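Local structure of DNA repair and recombination protein RadB (Thermococcus kodakarensis, 2CVH) at residues S11-G16 with E196-R201; T40-G45 with L77-L82; K46-V51 with L108-S113. The protein probably takes part in DNA repair and homologous recombination as a RecA-like protein that binds DNA and ATP but hydrolyses ATP only very weakly. One frame throughout, in Å; residues are numbered along the deposited sequence.

Contact 1 of 3, residues S11-G16 with E196-R201; sequences SLLGGG and ERHRFR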
ATOM      1  N   SER A  11       4.627  15.963   1.714  1.00 16.72           N
ATOM      2  CA  SER A  11       4.581  16.949   2.803  1.00 17.03           C
ATOM      3  C   SER A  11       3.879  16.304   3.995  1.00 17.09           C
ATOM      4  O   SER A  11       4.382  16.339   5.115  1.00 23.09           O
ATOM      5  CB  SER A  11       3.794  18.204   2.393  1.00 14.26           C
ATOM      6  OG  SER A  11       4.494  18.941   1.419  1.00 21.33           O
ATOM      7  N   LEU A  12       2.704  15.738   3.752  1.00 10.96           N
ATOM      8  CA  LEU A  12       1.954  15.051   4.786  1.00 12.40           C
ATOM      9  C   LEU A  12       2.799  13.941   5.474  1.00 20.15           C
ATOM     10  O   LEU A  12       2.791  13.789   6.700  1.00 23.33           O
ATOM     11  CB  LEU A  12       0.719  14.409   4.167  1.00  6.52           C
ATOM     12  CG  LEU A  12      -0.181  13.659   5.148  1.00  6.71           C
ATOM     13  CD1 LEU A  12      -0.755  14.644   6.108  1.00  2.00           C
ATOM     14  CD2 LEU A  12      -1.279  12.864   4.445  1.00  4.07           C
ATOM     15  N   LEU A  13       3.521  13.167   4.668  1.00 18.68           N
ATOM     16  CA  LEU A  13       4.316  12.051   5.162  1.00 18.31           C
ATOM     17  C   LEU A  13       5.748  12.340   5.612  1.00 18.94           C
ATOM     18  O   LEU A  13       6.474  11.407   5.945  1.00 25.01           O
ATOM     19  CB  LEU A  13       4.342  10.937   4.099  1.00 12.66           C
ATOM     20  CG  LEU A  13       3.061  10.182   3.803  1.00 11.75           C
ATOM     21  CD1 LEU A  13       3.218   9.401   2.514  1.00 12.49           C
ATOM     22  CD2 LEU A  13       2.714   9.279   4.993  1.00 11.44           C
ATOM     23  N   GLY A  14       6.185  13.591   5.585  1.00 15.99           N
ATOM     24  CA  GLY A  14       7.543  13.865   5.987  1.00 16.58           C
ATOM     25  C   GLY A  14       8.551  13.493   4.908  1.00 21.28           C
ATOM     26  O   GLY A  14       9.746  13.414   5.192  1.00 22.86           O
ATOM     27  N   GLY A  15       8.083  13.236   3.689  1.00 17.27           N
ATOM     28  CA  GLY A  15       8.976  12.931   2.584  1.00 14.74           C
ATOM     29  C   GLY A  15       8.607  11.767   1.684  1.00 18.12           C
ATOM     30  O   GLY A  15       9.114  11.635   0.572  1.00 17.12           O
ATOM     31  N   GLY A  16       7.765  10.877   2.183  1.00 16.20           N
ATOM     32  CA  GLY A  16       7.368   9.735   1.394  1.00 13.49           C
ATOM     33  C   GLY A  16       7.179   8.607   2.366  1.00 10.88           C
ATOM     34  O   GLY A  16       7.178   8.827   3.564  1.00 14.11           O
ATOM     35  N   GLU A 196      -3.866   9.147   9.533  1.00 17.41           N
ATOM     36  CA  GLU A 196      -4.493   8.750  10.780  1.00 24.71           C
ATOM     37  C   GLU A 196      -3.518   8.296  11.834  1.00 27.21           C
ATOM     38  O   GLU A 196      -3.810   8.336  13.032  1.00 30.02           O
ATOM     39  CB  GLU A 196      -5.473   7.629  10.514  1.00 21.58           C
ATOM     40  CG  GLU A 196      -6.432   7.996   9.460  1.00 25.93           C
ATOM     41  CD  GLU A 196      -7.608   7.112   9.488  1.00 29.61           C
ATOM     42  OE1 GLU A 196      -7.407   5.879   9.519  1.00 30.95           O
ATOM     43  OE2 GLU A 196      -8.729   7.656   9.523  1.00 32.58           O
ATOM     44  N   ARG A 197      -2.357   7.848  11.394  1.00 24.81           N
ATOM     45  CA  ARG A 197      -1.390   7.374  12.332  1.00 22.10           C
ATOM     46  C   ARG A 197      -0.029   7.492  11.720  1.00 25.00           C
ATOM     47  O   ARG A 197       0.184   7.172  10.541  1.00 23.74           O
ATOM     48  CB  ARG A 197      -1.705   5.925  12.696  1.00 24.45           C
ATOM     49  CG  ARG A 197      -0.765   5.351  13.736  1.00 31.68           C
ATOM     50  CD  ARG A 197      -1.523   4.481  14.704  1.00 34.32           C
ATOM     51  NE  ARG A 197      -1.637   3.101  14.268  1.00 37.59           N
ATOM     52  CZ  ARG A 197      -2.637   2.291  14.607  1.00 40.16           C
ATOM     53  NH1 ARG A 197      -3.631   2.710  15.379  1.00 39.14           N
ATOM     54  NH2 ARG A 197      -2.612   1.036  14.215  1.00 37.83           N
ATOM     55  N   HIS A 198       0.886   8.037  12.498  1.00 19.49           N
ATOM     56  CA  HIS A 198       2.235   8.169  12.031  1.00 20.78           C
ATOM     57  C   HIS A 198       3.110   8.267  13.236  1.00 22.41           C
ATOM     58  O   HIS A 198       2.667   8.647  14.320  1.00 23.29           O
ATOM     59  CB  HIS A 198       2.415   9.393  11.159  1.00 22.74           C
ATOM     60  CG  HIS A 198       3.617   9.321  10.272  1.00 23.75           C
ATOM     61  ND1 HIS A 198       4.847   9.837  10.628  1.00 20.51           N
ATOM     62  CD2 HIS A 198       3.772   8.795   9.033  1.00 20.44           C
ATOM     63  CE1 HIS A 198       5.707   9.638   9.649  1.00 16.67           C
ATOM     64  NE2 HIS A 198       5.081   9.007   8.671  1.00 23.27           N
ATOM     65  N   ARG A 199       4.376   7.980  13.018  1.00 23.62           N
ATOM     66  CA  ARG A 199       5.339   7.976  14.089  1.00 28.48           C
ATOM     67  C   ARG A 199       5.825   9.332  14.551  1.00 26.97           C
ATOM     68  O   ARG A 199       6.143   9.500  15.725  1.00 26.95           O
ATOM     69  CB  ARG A 199       6.507   7.075  13.696  1.00 29.39           C
ATOM     70  CG  ARG A 199       6.086   5.615  13.531  1.00 35.04           C
ATOM     71  CD  ARG A 199       6.382   5.095  12.139  1.00 36.83           C
ATOM     72  NE  ARG A 199       7.766   5.344  11.757  1.00 40.89           N
ATOM     73  CZ  ARG A 199       8.133   6.163  10.782  1.00 40.19           C
ATOM     74  NH1 ARG A 199       7.210   6.816  10.081  1.00 33.18           N
ATOM     75  NH2 ARG A 199       9.424   6.335  10.521  1.00 42.79           N
ATOM     76  N   PHE A 200       5.916  10.293  13.640  1.00 23.13           N
ATOM     77  CA  PHE A 200       6.405  11.603  14.035  1.00 26.58           C
ATOM     78  C   PHE A 200       5.651  12.767  13.402  1.00 25.82           C
ATOM     79  O   PHE A 200       5.659  13.867  13.939  1.00 26.55           O
ATOM     80  CB  PHE A 200       7.916  11.716  13.770  1.00 31.48           C
ATOM     81  CG  PHE A 200       8.286  11.757  12.305  1.00 38.75           C
ATOM     82  CD1 PHE A 200       8.412  12.978  11.637  1.00 40.03           C
ATOM     83  CD2 PHE A 200       8.470  10.579  11.580  1.00 39.11           C
ATOM     84  CE1 PHE A 200       8.708  13.027  10.268  1.00 39.25           C
ATOM     85  CE2 PHE A 200       8.768  10.624  10.207  1.00 40.01           C
ATOM     86  CZ  PHE A 200       8.883  11.850   9.554  1.00 36.42           C
ATOM     87  N   ARG A 201       5.015  12.537  12.258  1.00 21.10           N
ATOM     88  CA  ARG A 201       4.273  13.595  11.579  1.00 17.84           C
ATOM     89  C   ARG A 201       2.953  13.801  12.291  1.00 18.16           C
ATOM     90  O   ARG A 201       2.355  12.824  12.766  1.00 15.68           O
ATOM     91  CB  ARG A 201       3.968  13.188  10.130  1.00 19.59           C
ATOM     92  CG  ARG A 201       5.134  13.328   9.139  1.00 18.92           C
ATOM     93  CD  ARG A 201       5.508  14.773   8.962  1.00 20.38           C
ATOM     94  NE  ARG A 201       4.400  15.558   8.431  1.00 21.66           N
ATOM     95  CZ  ARG A 201       4.284  16.878   8.548  1.00 20.00           C
ATOM     96  NH1 ARG A 201       5.202  17.586   9.197  1.00 15.66           N
ATOM     97  NH2 ARG A 201       3.277  17.502   7.943  1.00 25.92           N
TER
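R201 and L12 make the one hydrogen bond across the contact. NE of R201 gives its hydrogen to O of L12 over 3.0 Å, with an N-H...O angle of 160°. The acceptor lies close to the guanidinium plane, whereas NE stands above the plane of the carbonyl, 58° out of it. The side chain of R201 bends at chi2 and chi3, which bring CD beside N of G14, at 3.6 Å, and NE to O of L12. CG packs 3.7 Å from C of L13. O of S11 sits over one face of the guanidinium, but its angle to NH2 is too poor for a bond. This is the tight part of the contact.

G14 closes the helix in a Schellman motif. A CB on it would clash with CZ of F200 and crowd CG of R201. Its positive phi by itself calls for glycine, because a CB would jam against the preceding carbonyl.

The part around H198 and F200 is looser. NE2 of H198 comes no nearer to O of L13 than 3.9 Å, and the exposed F200 reaches CA of G14 with CZ at 4.3 Å. H198 is nevertheless held from within its own turn, because ND1 accepts from N of both F200 and R201, each at 3.2 Å and nearly straight.

The CB bonds of L12 and L13 are directed away from 196-201, and their side chains pack on L195, L12 also on L180. The contact thereby seats the end of helix 7-12 against strands 178-184 and 190-197, at the point where the latter runs out through a classic beta bulge at E196 and R197 into the turn.

Contact 2 of 3, residues T40-G45 with L77-L82; sequences TGLLSG and LSRFIL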
ATOM      1  N   THR A  40       4.665   5.138  -6.402  1.00 16.99           N
ATOM      2  CA  THR A  40       5.794   5.115  -5.481  1.00 17.50           C
ATOM      3  C   THR A  40       6.821   4.100  -6.022  1.00 14.49           C
ATOM      4  O   THR A  40       7.992   4.422  -6.165  1.00 13.10           O
ATOM      5  CB  THR A  40       5.339   4.737  -4.058  1.00 17.97           C
ATOM      6  OG1 THR A  40       4.329   5.662  -3.644  1.00 18.73           O
ATOM      7  CG2 THR A  40       6.511   4.802  -3.069  1.00 16.00           C
ATOM      8  N   GLY A  41       6.346   2.910  -6.389  1.00 15.98           N
ATOM      9  CA  GLY A  41       7.222   1.889  -6.944  1.00 20.30           C
ATOM     10  C   GLY A  41       7.908   2.369  -8.215  1.00 20.10           C
ATOM     11  O   GLY A  41       9.130   2.318  -8.348  1.00 17.91           O
ATOM     12  N   LEU A  42       7.120   2.912  -9.129  1.00 19.95           N
ATOM     13  CA  LEU A  42       7.644   3.419 -10.386  1.00 18.66           C
ATOM     14  C   LEU A  42       8.790   4.434 -10.215  1.00 22.29           C
ATOM     15  O   LEU A  42       9.854   4.297 -10.823  1.00 25.55           O
ATOM     16  CB  LEU A  42       6.481   4.001 -11.204  1.00 21.53           C
ATOM     17  CG  LEU A  42       6.586   4.540 -12.640  1.00 24.40           C
ATOM     18  CD1 LEU A  42       6.668   6.033 -12.627  1.00 20.70           C
ATOM     19  CD2 LEU A  42       7.747   3.891 -13.418  1.00 24.01           C
ATOM     20  N   LEU A  43       8.608   5.414  -9.343  1.00 23.88           N
ATOM     21  CA  LEU A  43       9.620   6.445  -9.133  1.00 19.63           C
ATOM     22  C   LEU A  43      10.809   6.038  -8.248  1.00 20.30           C
ATOM     23  O   LEU A  43      11.815   6.749  -8.217  1.00 21.53           O
ATOM     24  CB  LEU A  43       8.945   7.714  -8.588  1.00 22.36           C
ATOM     25  CG  LEU A  43       7.748   8.209  -9.413  1.00 21.51           C
ATOM     26  CD1 LEU A  43       7.134   9.405  -8.743  1.00 21.65           C
ATOM     27  CD2 LEU A  43       8.199   8.592 -10.827  1.00 24.13           C
ATOM     28  N   SER A  44      10.703   4.923  -7.519  1.00 21.53           N
ATOM     29  CA  SER A  44      11.819   4.462  -6.683  1.00 26.46           C
ATOM     30  C   SER A  44      13.021   4.072  -7.562  1.00 32.74           C
ATOM     31  O   SER A  44      14.173   4.300  -7.187  1.00 37.96           O
ATOM     32  CB  SER A  44      11.412   3.287  -5.780  1.00 21.29           C
ATOM     33  OG  SER A  44      11.182   2.090  -6.495  1.00 17.48           O
ATOM     34  N   GLY A  45      12.750   3.508  -8.740  1.00 33.34           N
ATOM     35  CA  GLY A  45      13.822   3.137  -9.648  1.00 31.77           C
ATOM     36  C   GLY A  45      14.450   1.772  -9.442  1.00 29.39           C
ATOM     37  O   GLY A  45      15.346   1.377 -10.196  1.00 31.72           O
ATOM     38  N   LEU A  77       8.023  -1.441 -16.119  1.00 15.86           N
ATOM     39  CA  LEU A  77       7.201  -2.623 -15.946  1.00 15.08           C
ATOM     40  C   LEU A  77       8.034  -3.808 -15.501  1.00 19.44           C
ATOM     41  O   LEU A  77       7.563  -4.649 -14.730  1.00 20.59           O
ATOM     42  CB  LEU A  77       6.430  -2.945 -17.235  1.00 14.11           C
ATOM     43  CG  LEU A  77       5.419  -4.100 -17.178  1.00 17.00           C
ATOM     44  CD1 LEU A  77       4.535  -4.011 -15.931  1.00 16.85           C
ATOM     45  CD2 LEU A  77       4.543  -4.085 -18.448  1.00 19.08           C
ATOM     46  N   SER A  78       9.271  -3.887 -15.986  1.00 22.50           N
ATOM     47  CA  SER A  78      10.142  -5.002 -15.614  1.00 25.76           C
ATOM     48  C   SER A  78      10.539  -4.964 -14.141  1.00 26.39           C
ATOM     49  O   SER A  78      10.835  -6.008 -13.559  1.00 26.28           O
ATOM     50  CB  SER A  78      11.409  -5.014 -16.462  1.00 22.53           C
ATOM     51  OG  SER A  78      11.084  -5.247 -17.814  1.00 35.30           O
ATOM     52  N   ARG A  79      10.560  -3.774 -13.535  1.00 23.69           N
ATOM     53  CA  ARG A  79      10.947  -3.681 -12.139  1.00 19.65           C
ATOM     54  C   ARG A  79       9.902  -4.225 -11.184  1.00 16.73           C
ATOM     55  O   ARG A  79      10.200  -4.490 -10.032  1.00 21.07           O
ATOM     56  CB  ARG A  79      11.349  -2.261 -11.776  1.00 17.89           C
ATOM     57  CG  ARG A  79      12.765  -1.938 -12.209  1.00 15.79           C
ATOM     58  CD  ARG A  79      13.198  -0.545 -11.821  1.00 17.48           C
ATOM     59  NE  ARG A  79      12.517   0.518 -12.560  1.00 25.72           N
ATOM     60  CZ  ARG A  79      11.484   1.234 -12.102  1.00 32.74           C
ATOM     61  NH1 ARG A  79      10.965   1.014 -10.883  1.00 31.32           N
ATOM     62  NH2 ARG A  79      10.994   2.221 -12.851  1.00 35.40           N
ATOM     63  N   PHE A  80       8.705  -4.484 -11.690  1.00 15.44           N
ATOM     64  CA  PHE A  80       7.632  -4.977 -10.855  1.00 17.11           C
ATOM     65  C   PHE A  80       7.615  -6.477 -10.818  1.00 19.65           C
ATOM     66  O   PHE A  80       7.191  -7.132 -11.773  1.00 14.89           O
ATOM     67  CB  PHE A  80       6.270  -4.419 -11.314  1.00 19.45           C
ATOM     68  CG  PHE A  80       5.968  -3.021 -10.780  1.00 19.42           C
ATOM     69  CD1 PHE A  80       6.595  -1.895 -11.312  1.00 19.38           C
ATOM     70  CD2 PHE A  80       5.086  -2.841  -9.726  1.00 16.87           C
ATOM     71  CE1 PHE A  80       6.349  -0.618 -10.791  1.00 17.64           C
ATOM     72  CE2 PHE A  80       4.836  -1.571  -9.212  1.00 15.05           C
ATOM     73  CZ  PHE A  80       5.469  -0.465  -9.744  1.00 14.01           C
ATOM     74  N   ILE A  81       8.095  -7.018  -9.703  1.00 21.95           N
ATOM     75  CA  ILE A  81       8.142  -8.455  -9.482  1.00 19.33           C
ATOM     76  C   ILE A  81       6.785  -8.861  -8.890  1.00 24.18           C
ATOM     77  O   ILE A  81       6.535  -8.661  -7.698  1.00 28.36           O
ATOM     78  CB  ILE A  81       9.269  -8.812  -8.511  1.00 17.22           C
ATOM     79  CG1 ILE A  81      10.572  -8.147  -8.943  1.00 14.43           C
ATOM     80  CG2 ILE A  81       9.402 -10.319  -8.406  1.00 16.47           C
ATOM     81  CD1 ILE A  81      10.900  -8.298 -10.410  1.00 19.86           C
ATOM     82  N   LEU A  82       5.929  -9.470  -9.709  1.00 20.83           N
ATOM     83  CA  LEU A  82       4.592  -9.826  -9.280  1.00 17.60           C
ATOM     84  C   LEU A  82       4.393 -11.181  -8.698  1.00 20.83           C
ATOM     85  O   LEU A  82       5.042 -12.136  -9.089  1.00 24.52           O
ATOM     86  CB  LEU A  82       3.620  -9.659 -10.440  1.00 22.49           C
ATOM     87  CG  LEU A  82       3.547  -8.277 -11.117  1.00 25.63           C
ATOM     88  CD1 LEU A  82       2.815  -8.387 -12.463  1.00 25.22           C
ATOM     89  CD2 LEU A  82       2.851  -7.286 -10.207  1.00 21.10           C
TER
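The guanidinium of R79 has two neighbours from the helix: CA of G45 stands 3.7 Å above one face, off centre, and O of G41 lies at its edge. The F80 ring meets the same helix with N of L42 at its edge, 3.8 Å from CZ. Both groups belong to the link from helix 73-79 into strand 80-83, and they face the C-terminal end of helix 33-44, the helix that begins within the predicted P-loop in this RecA-like fold.

The arginine grips carbonyls of the last helical turn. NH2 donates to O of L42 over 3.1 Å, on a lone pair in the carbonyl plane, although that oxygen is tilted 27° from the guanidinium plane. NH1 makes a weak bond to O of G41, 3.4 Å long, and another weak one to O of K46. A cation placed here would probably be favoured by the partial negative charge of the helix end. An alanine in place of R79 would probably leave O of L42 without this donor and open a gap beside G45, where CD now lies 3.3 Å from O of G45.

F80 fits closely because G41 has no side chain: a CB there would clash with CZ, which lies 4.0 Å from C of G41. Beyond the two segments, F80 also packs on L62, V48 and Y50.

In L42, CG stands anti to the backbone N (chi1 -175°); CD2 lies 3.7 Å from R79 NH2. O of G41 is held inside the helix as well, accepting from N of S44 and, on a lone pair at 2.8 Å, from OG of S44.

Contact 3 of 3, residues K46-V51 with L108-S113; sequences KKVAYV and LVVVDS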
ATOM      1  N   LYS A  46      13.953   1.024  -8.466  1.00 23.54           N
ATOM      2  CA  LYS A  46      14.481  -0.298  -8.189  1.00 25.17           C
ATOM      3  C   LYS A  46      13.347  -1.287  -8.195  1.00 22.44           C
ATOM      4  O   LYS A  46      12.210  -0.930  -8.493  1.00 24.54           O
ATOM      5  CB  LYS A  46      15.203  -0.305  -6.841  1.00 31.76           C
ATOM      6  CG  LYS A  46      16.166   0.862  -6.704  1.00 34.38           C
ATOM      7  CD  LYS A  46      16.743   0.967  -5.314  1.00 42.70           C
ATOM      8  CE  LYS A  46      17.337   2.349  -5.108  1.00 48.30           C
ATOM      9  NZ  LYS A  46      16.337   3.436  -5.367  1.00 48.90           N
ATOM     10  N   LYS A  47      13.645  -2.537  -7.881  1.00 20.62           N
ATOM     11  CA  LYS A  47      12.610  -3.555  -7.887  1.00 23.56           C
ATOM     12  C   LYS A  47      11.531  -3.336  -6.835  1.00 21.48           C
ATOM     13  O   LYS A  47      11.762  -2.737  -5.779  1.00 23.76           O
ATOM     14  CB  LYS A  47      13.226  -4.950  -7.760  1.00 27.30           C
ATOM     15  CG  LYS A  47      14.103  -5.355  -8.947  1.00 29.48           C
ATOM     16  CD  LYS A  47      14.931  -6.591  -8.596  1.00 32.57           C
ATOM     17  CE  LYS A  47      15.574  -7.239  -9.823  1.00 30.67           C
ATOM     18  NZ  LYS A  47      15.554  -8.733  -9.703  1.00 29.17           N
ATOM     19  N   VAL A  48      10.344  -3.832  -7.143  1.00 18.73           N
ATOM     20  CA  VAL A  48       9.213  -3.716  -6.266  1.00 15.31           C
ATOM     21  C   VAL A  48       8.601  -5.085  -6.219  1.00 21.40           C
ATOM     22  O   VAL A  48       8.262  -5.631  -7.278  1.00 20.94           O
ATOM     23  CB  VAL A  48       8.146  -2.778  -6.860  1.00 15.37           C
ATOM     24  CG1 VAL A  48       6.888  -2.765  -5.989  1.00  8.08           C
ATOM     25  CG2 VAL A  48       8.690  -1.406  -7.009  1.00  8.35           C
ATOM     26  N   ALA A  49       8.491  -5.653  -5.015  1.00 17.72           N
ATOM     27  CA  ALA A  49       7.860  -6.962  -4.845  1.00 19.55           C
ATOM     28  C   ALA A  49       6.400  -6.586  -4.689  1.00 20.31           C
ATOM     29  O   ALA A  49       6.054  -5.843  -3.778  1.00 23.91           O
ATOM     30  CB  ALA A  49       8.372  -7.664  -3.579  1.00 17.66           C
ATOM     31  N   TYR A  50       5.542  -7.092  -5.557  1.00 18.29           N
ATOM     32  CA  TYR A  50       4.151  -6.730  -5.503  1.00 17.92           C
ATOM     33  C   TYR A  50       3.294  -7.977  -5.374  1.00 19.88           C
ATOM     34  O   TYR A  50       3.183  -8.773  -6.296  1.00 25.31           O
ATOM     35  CB  TYR A  50       3.812  -5.907  -6.763  1.00 17.17           C
ATOM     36  CG  TYR A  50       2.569  -5.044  -6.658  1.00 14.74           C
ATOM     37  CD1 TYR A  50       1.296  -5.630  -6.504  1.00 16.37           C
ATOM     38  CD2 TYR A  50       2.657  -3.646  -6.728  1.00 14.08           C
ATOM     39  CE1 TYR A  50       0.133  -4.845  -6.415  1.00 15.23           C
ATOM     40  CE2 TYR A  50       1.501  -2.847  -6.647  1.00 14.30           C
ATOM     41  CZ  TYR A  50       0.242  -3.456  -6.485  1.00 15.03           C
ATOM     42  OH  TYR A  50      -0.904  -2.685  -6.355  1.00 19.65           O
ATOM     43  N   VAL A  51       2.744  -8.182  -4.187  1.00 26.26           N
ATOM     44  CA  VAL A  51       1.893  -9.335  -3.920  1.00 26.35           C
ATOM     45  C   VAL A  51       0.479  -8.878  -4.223  1.00 29.10           C
ATOM     46  O   VAL A  51      -0.128  -8.124  -3.454  1.00 29.35           O
ATOM     47  CB  VAL A  51       2.024  -9.802  -2.454  1.00 22.80           C
ATOM     48  CG1 VAL A  51       1.144 -11.008  -2.211  1.00 21.48           C
ATOM     49  CG2 VAL A  51       3.493 -10.135  -2.145  1.00 21.89           C
ATOM     50  N   LEU A 108      10.967  -1.402  -2.618  1.00 18.38           N
ATOM     51  CA  LEU A 108       9.645  -1.428  -2.013  1.00 14.55           C
ATOM     52  C   LEU A 108       8.950  -2.767  -2.128  1.00 16.12           C
ATOM     53  O   LEU A 108       9.189  -3.522  -3.068  1.00 18.81           O
ATOM     54  CB  LEU A 108       8.773  -0.394  -2.766  1.00 20.89           C
ATOM     55  CG  LEU A 108       7.324  -0.058  -2.386  1.00 18.89           C
ATOM     56  CD1 LEU A 108       7.361   0.764  -1.094  1.00 12.85           C
ATOM     57  CD2 LEU A 108       6.640   0.742  -3.517  1.00  9.86           C
ATOM     58  N   VAL A 109       8.052  -3.030  -1.179  1.00 14.97           N
ATOM     59  CA  VAL A 109       7.229  -4.241  -1.171  1.00 14.59           C
ATOM     60  C   VAL A 109       5.802  -3.684  -1.084  1.00 14.92           C
ATOM     61  O   VAL A 109       5.569  -2.700  -0.383  1.00 14.59           O
ATOM     62  CB  VAL A 109       7.496  -5.165   0.088  1.00 14.03           C
ATOM     63  CG1 VAL A 109       6.570  -6.370   0.074  1.00  7.20           C
ATOM     64  CG2 VAL A 109       8.954  -5.633   0.125  1.00 14.22           C
ATOM     65  N   VAL A 110       4.867  -4.293  -1.801  1.00 14.04           N
ATOM     66  CA  VAL A 110       3.473  -3.870  -1.785  1.00 12.96           C
ATOM     67  C   VAL A 110       2.660  -5.126  -1.674  1.00 17.10           C
ATOM     68  O   VAL A 110       2.923  -6.092  -2.387  1.00 20.87           O
ATOM     69  CB  VAL A 110       3.033  -3.140  -3.104  1.00 11.02           C
ATOM     70  CG1 VAL A 110       1.557  -2.773  -3.012  1.00 10.37           C
ATOM     71  CG2 VAL A 110       3.905  -1.892  -3.373  1.00  5.25           C
ATOM     72  N   VAL A 111       1.740  -5.164  -0.718  1.00 18.40           N
ATOM     73  CA  VAL A 111       0.872  -6.327  -0.583  1.00 21.28           C
ATOM     74  C   VAL A 111      -0.518  -5.782  -0.850  1.00 26.10           C
ATOM     75  O   VAL A 111      -0.857  -4.697  -0.381  1.00 30.27           O
ATOM     76  CB  VAL A 111       0.969  -6.998   0.809  1.00 17.90           C
ATOM     77  CG1 VAL A 111       0.109  -8.261   0.826  1.00 18.03           C
ATOM     78  CG2 VAL A 111       2.429  -7.360   1.123  1.00 11.50           C
ATOM     79  N   ASP A 112      -1.305  -6.499  -1.638  1.00 30.62           N
ATOM     80  CA  ASP A 112      -2.632  -6.029  -1.998  1.00 38.73           C
ATOM     81  C   ASP A 112      -3.549  -7.224  -2.120  1.00 40.55           C
ATOM     82  O   ASP A 112      -3.675  -7.794  -3.194  1.00 44.92           O
ATOM     83  CB  ASP A 112      -2.527  -5.281  -3.340  1.00 41.69           C
ATOM     84  CG  ASP A 112      -3.832  -4.630  -3.784  1.00 44.75           C
ATOM     85  OD1 ASP A 112      -4.907  -4.882  -3.193  1.00 46.48           O
ATOM     86  OD2 ASP A 112      -3.764  -3.847  -4.755  1.00 46.83           O
ATOM     87  N   SER A 113      -4.278  -7.549  -1.065  1.00 50.88           N
ATOM     88  CA  SER A 113      -4.274  -6.814   0.188  1.00 59.60           C
ATOM     89  C   SER A 113      -4.318  -7.831   1.313  1.00 67.02           C
ATOM     90  O   SER A 113      -3.365  -7.964   2.069  1.00 65.45           O
ATOM     91  CB  SER A 113      -5.524  -5.939   0.247  1.00 60.77           C
ATOM     92  OG  SER A 113      -6.698  -6.685  -0.029  1.00 63.68           O
TER
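V48 to V51 pair in register with L108 to V111, their CA atoms 4.6 to 4.8 Å apart and the strand segments 14° from parallel. Four backbone hydrogen bonds tie them in the alternating pattern of a parallel pair. N of A49 donates to O of L108, N of V110 to O of A49 at 2.8 Å, N of V51 to O of V110, and N of D112 to O of V51 at 2.7 Å. Between these bonds run CA-H...O contacts, the shortest from CA of V48 to O of L108 at 3.2 Å.

These are two inner strands of the RecA-type ATPase core, joined by a connection that contains strand 80-83, the neighbour of 47-52 on its other side. Helix 33-44 covers the face of V48, Y50, L108 and V110, while helix 90-101 packs on A49 and V51 on the reverse.

Apolar contact on the face covered by helix 33-44 centres on a CH-pi interaction. CG1 of V110 lies over the Y50 ring, 3.9 Å from its centroid and 20° off the normal, toward the rim near CE2. The other branch, CG2, reaches CG1 of V48 at 4.1 Å. On the face of A49, V51, V109 and V111, CB of V51 meets CG1 of V111.

The polar side-chain contact is slight. Y50 and D112 run alongside each other in the same direction, ring and carboxylate planes 48° apart, and OH of Y50 donates a weak bond to OD2 of D112 over 3.5 Å. Ending a hydrophobic strand, D112 is placed consistently with a Walker B aspartate; its OD1 lies close to OE2 of E54, two like charges. Y50 and D112 both touch T34, a predicted ATP-binding residue.

How the contacts relate
All three contacts reach one mixed sheet. Along the chain, contact 1 brackets the other two, since 11-16 precedes and 196-201 follows them, whereas the segments of contacts 2 and 3 alternate. Contacts 2 and 3 have centres 8 Å apart and touch: strands 80-83 and 47-52 are neighbours, with probable hydrogen bonds from I81 N to V48 O and from Y50 N to I81 O. Helix 33-44 leads into strand 47-52. Contact 1 lies apart, its centre 23 Å and 20 Å from those of contacts 2 and 3. Contacts 2 and 3 build the parallel part beside the predicted ATP site; contact 1 lies on the antiparallel part, where helix 7-12 ends against the turn after strand 190-197.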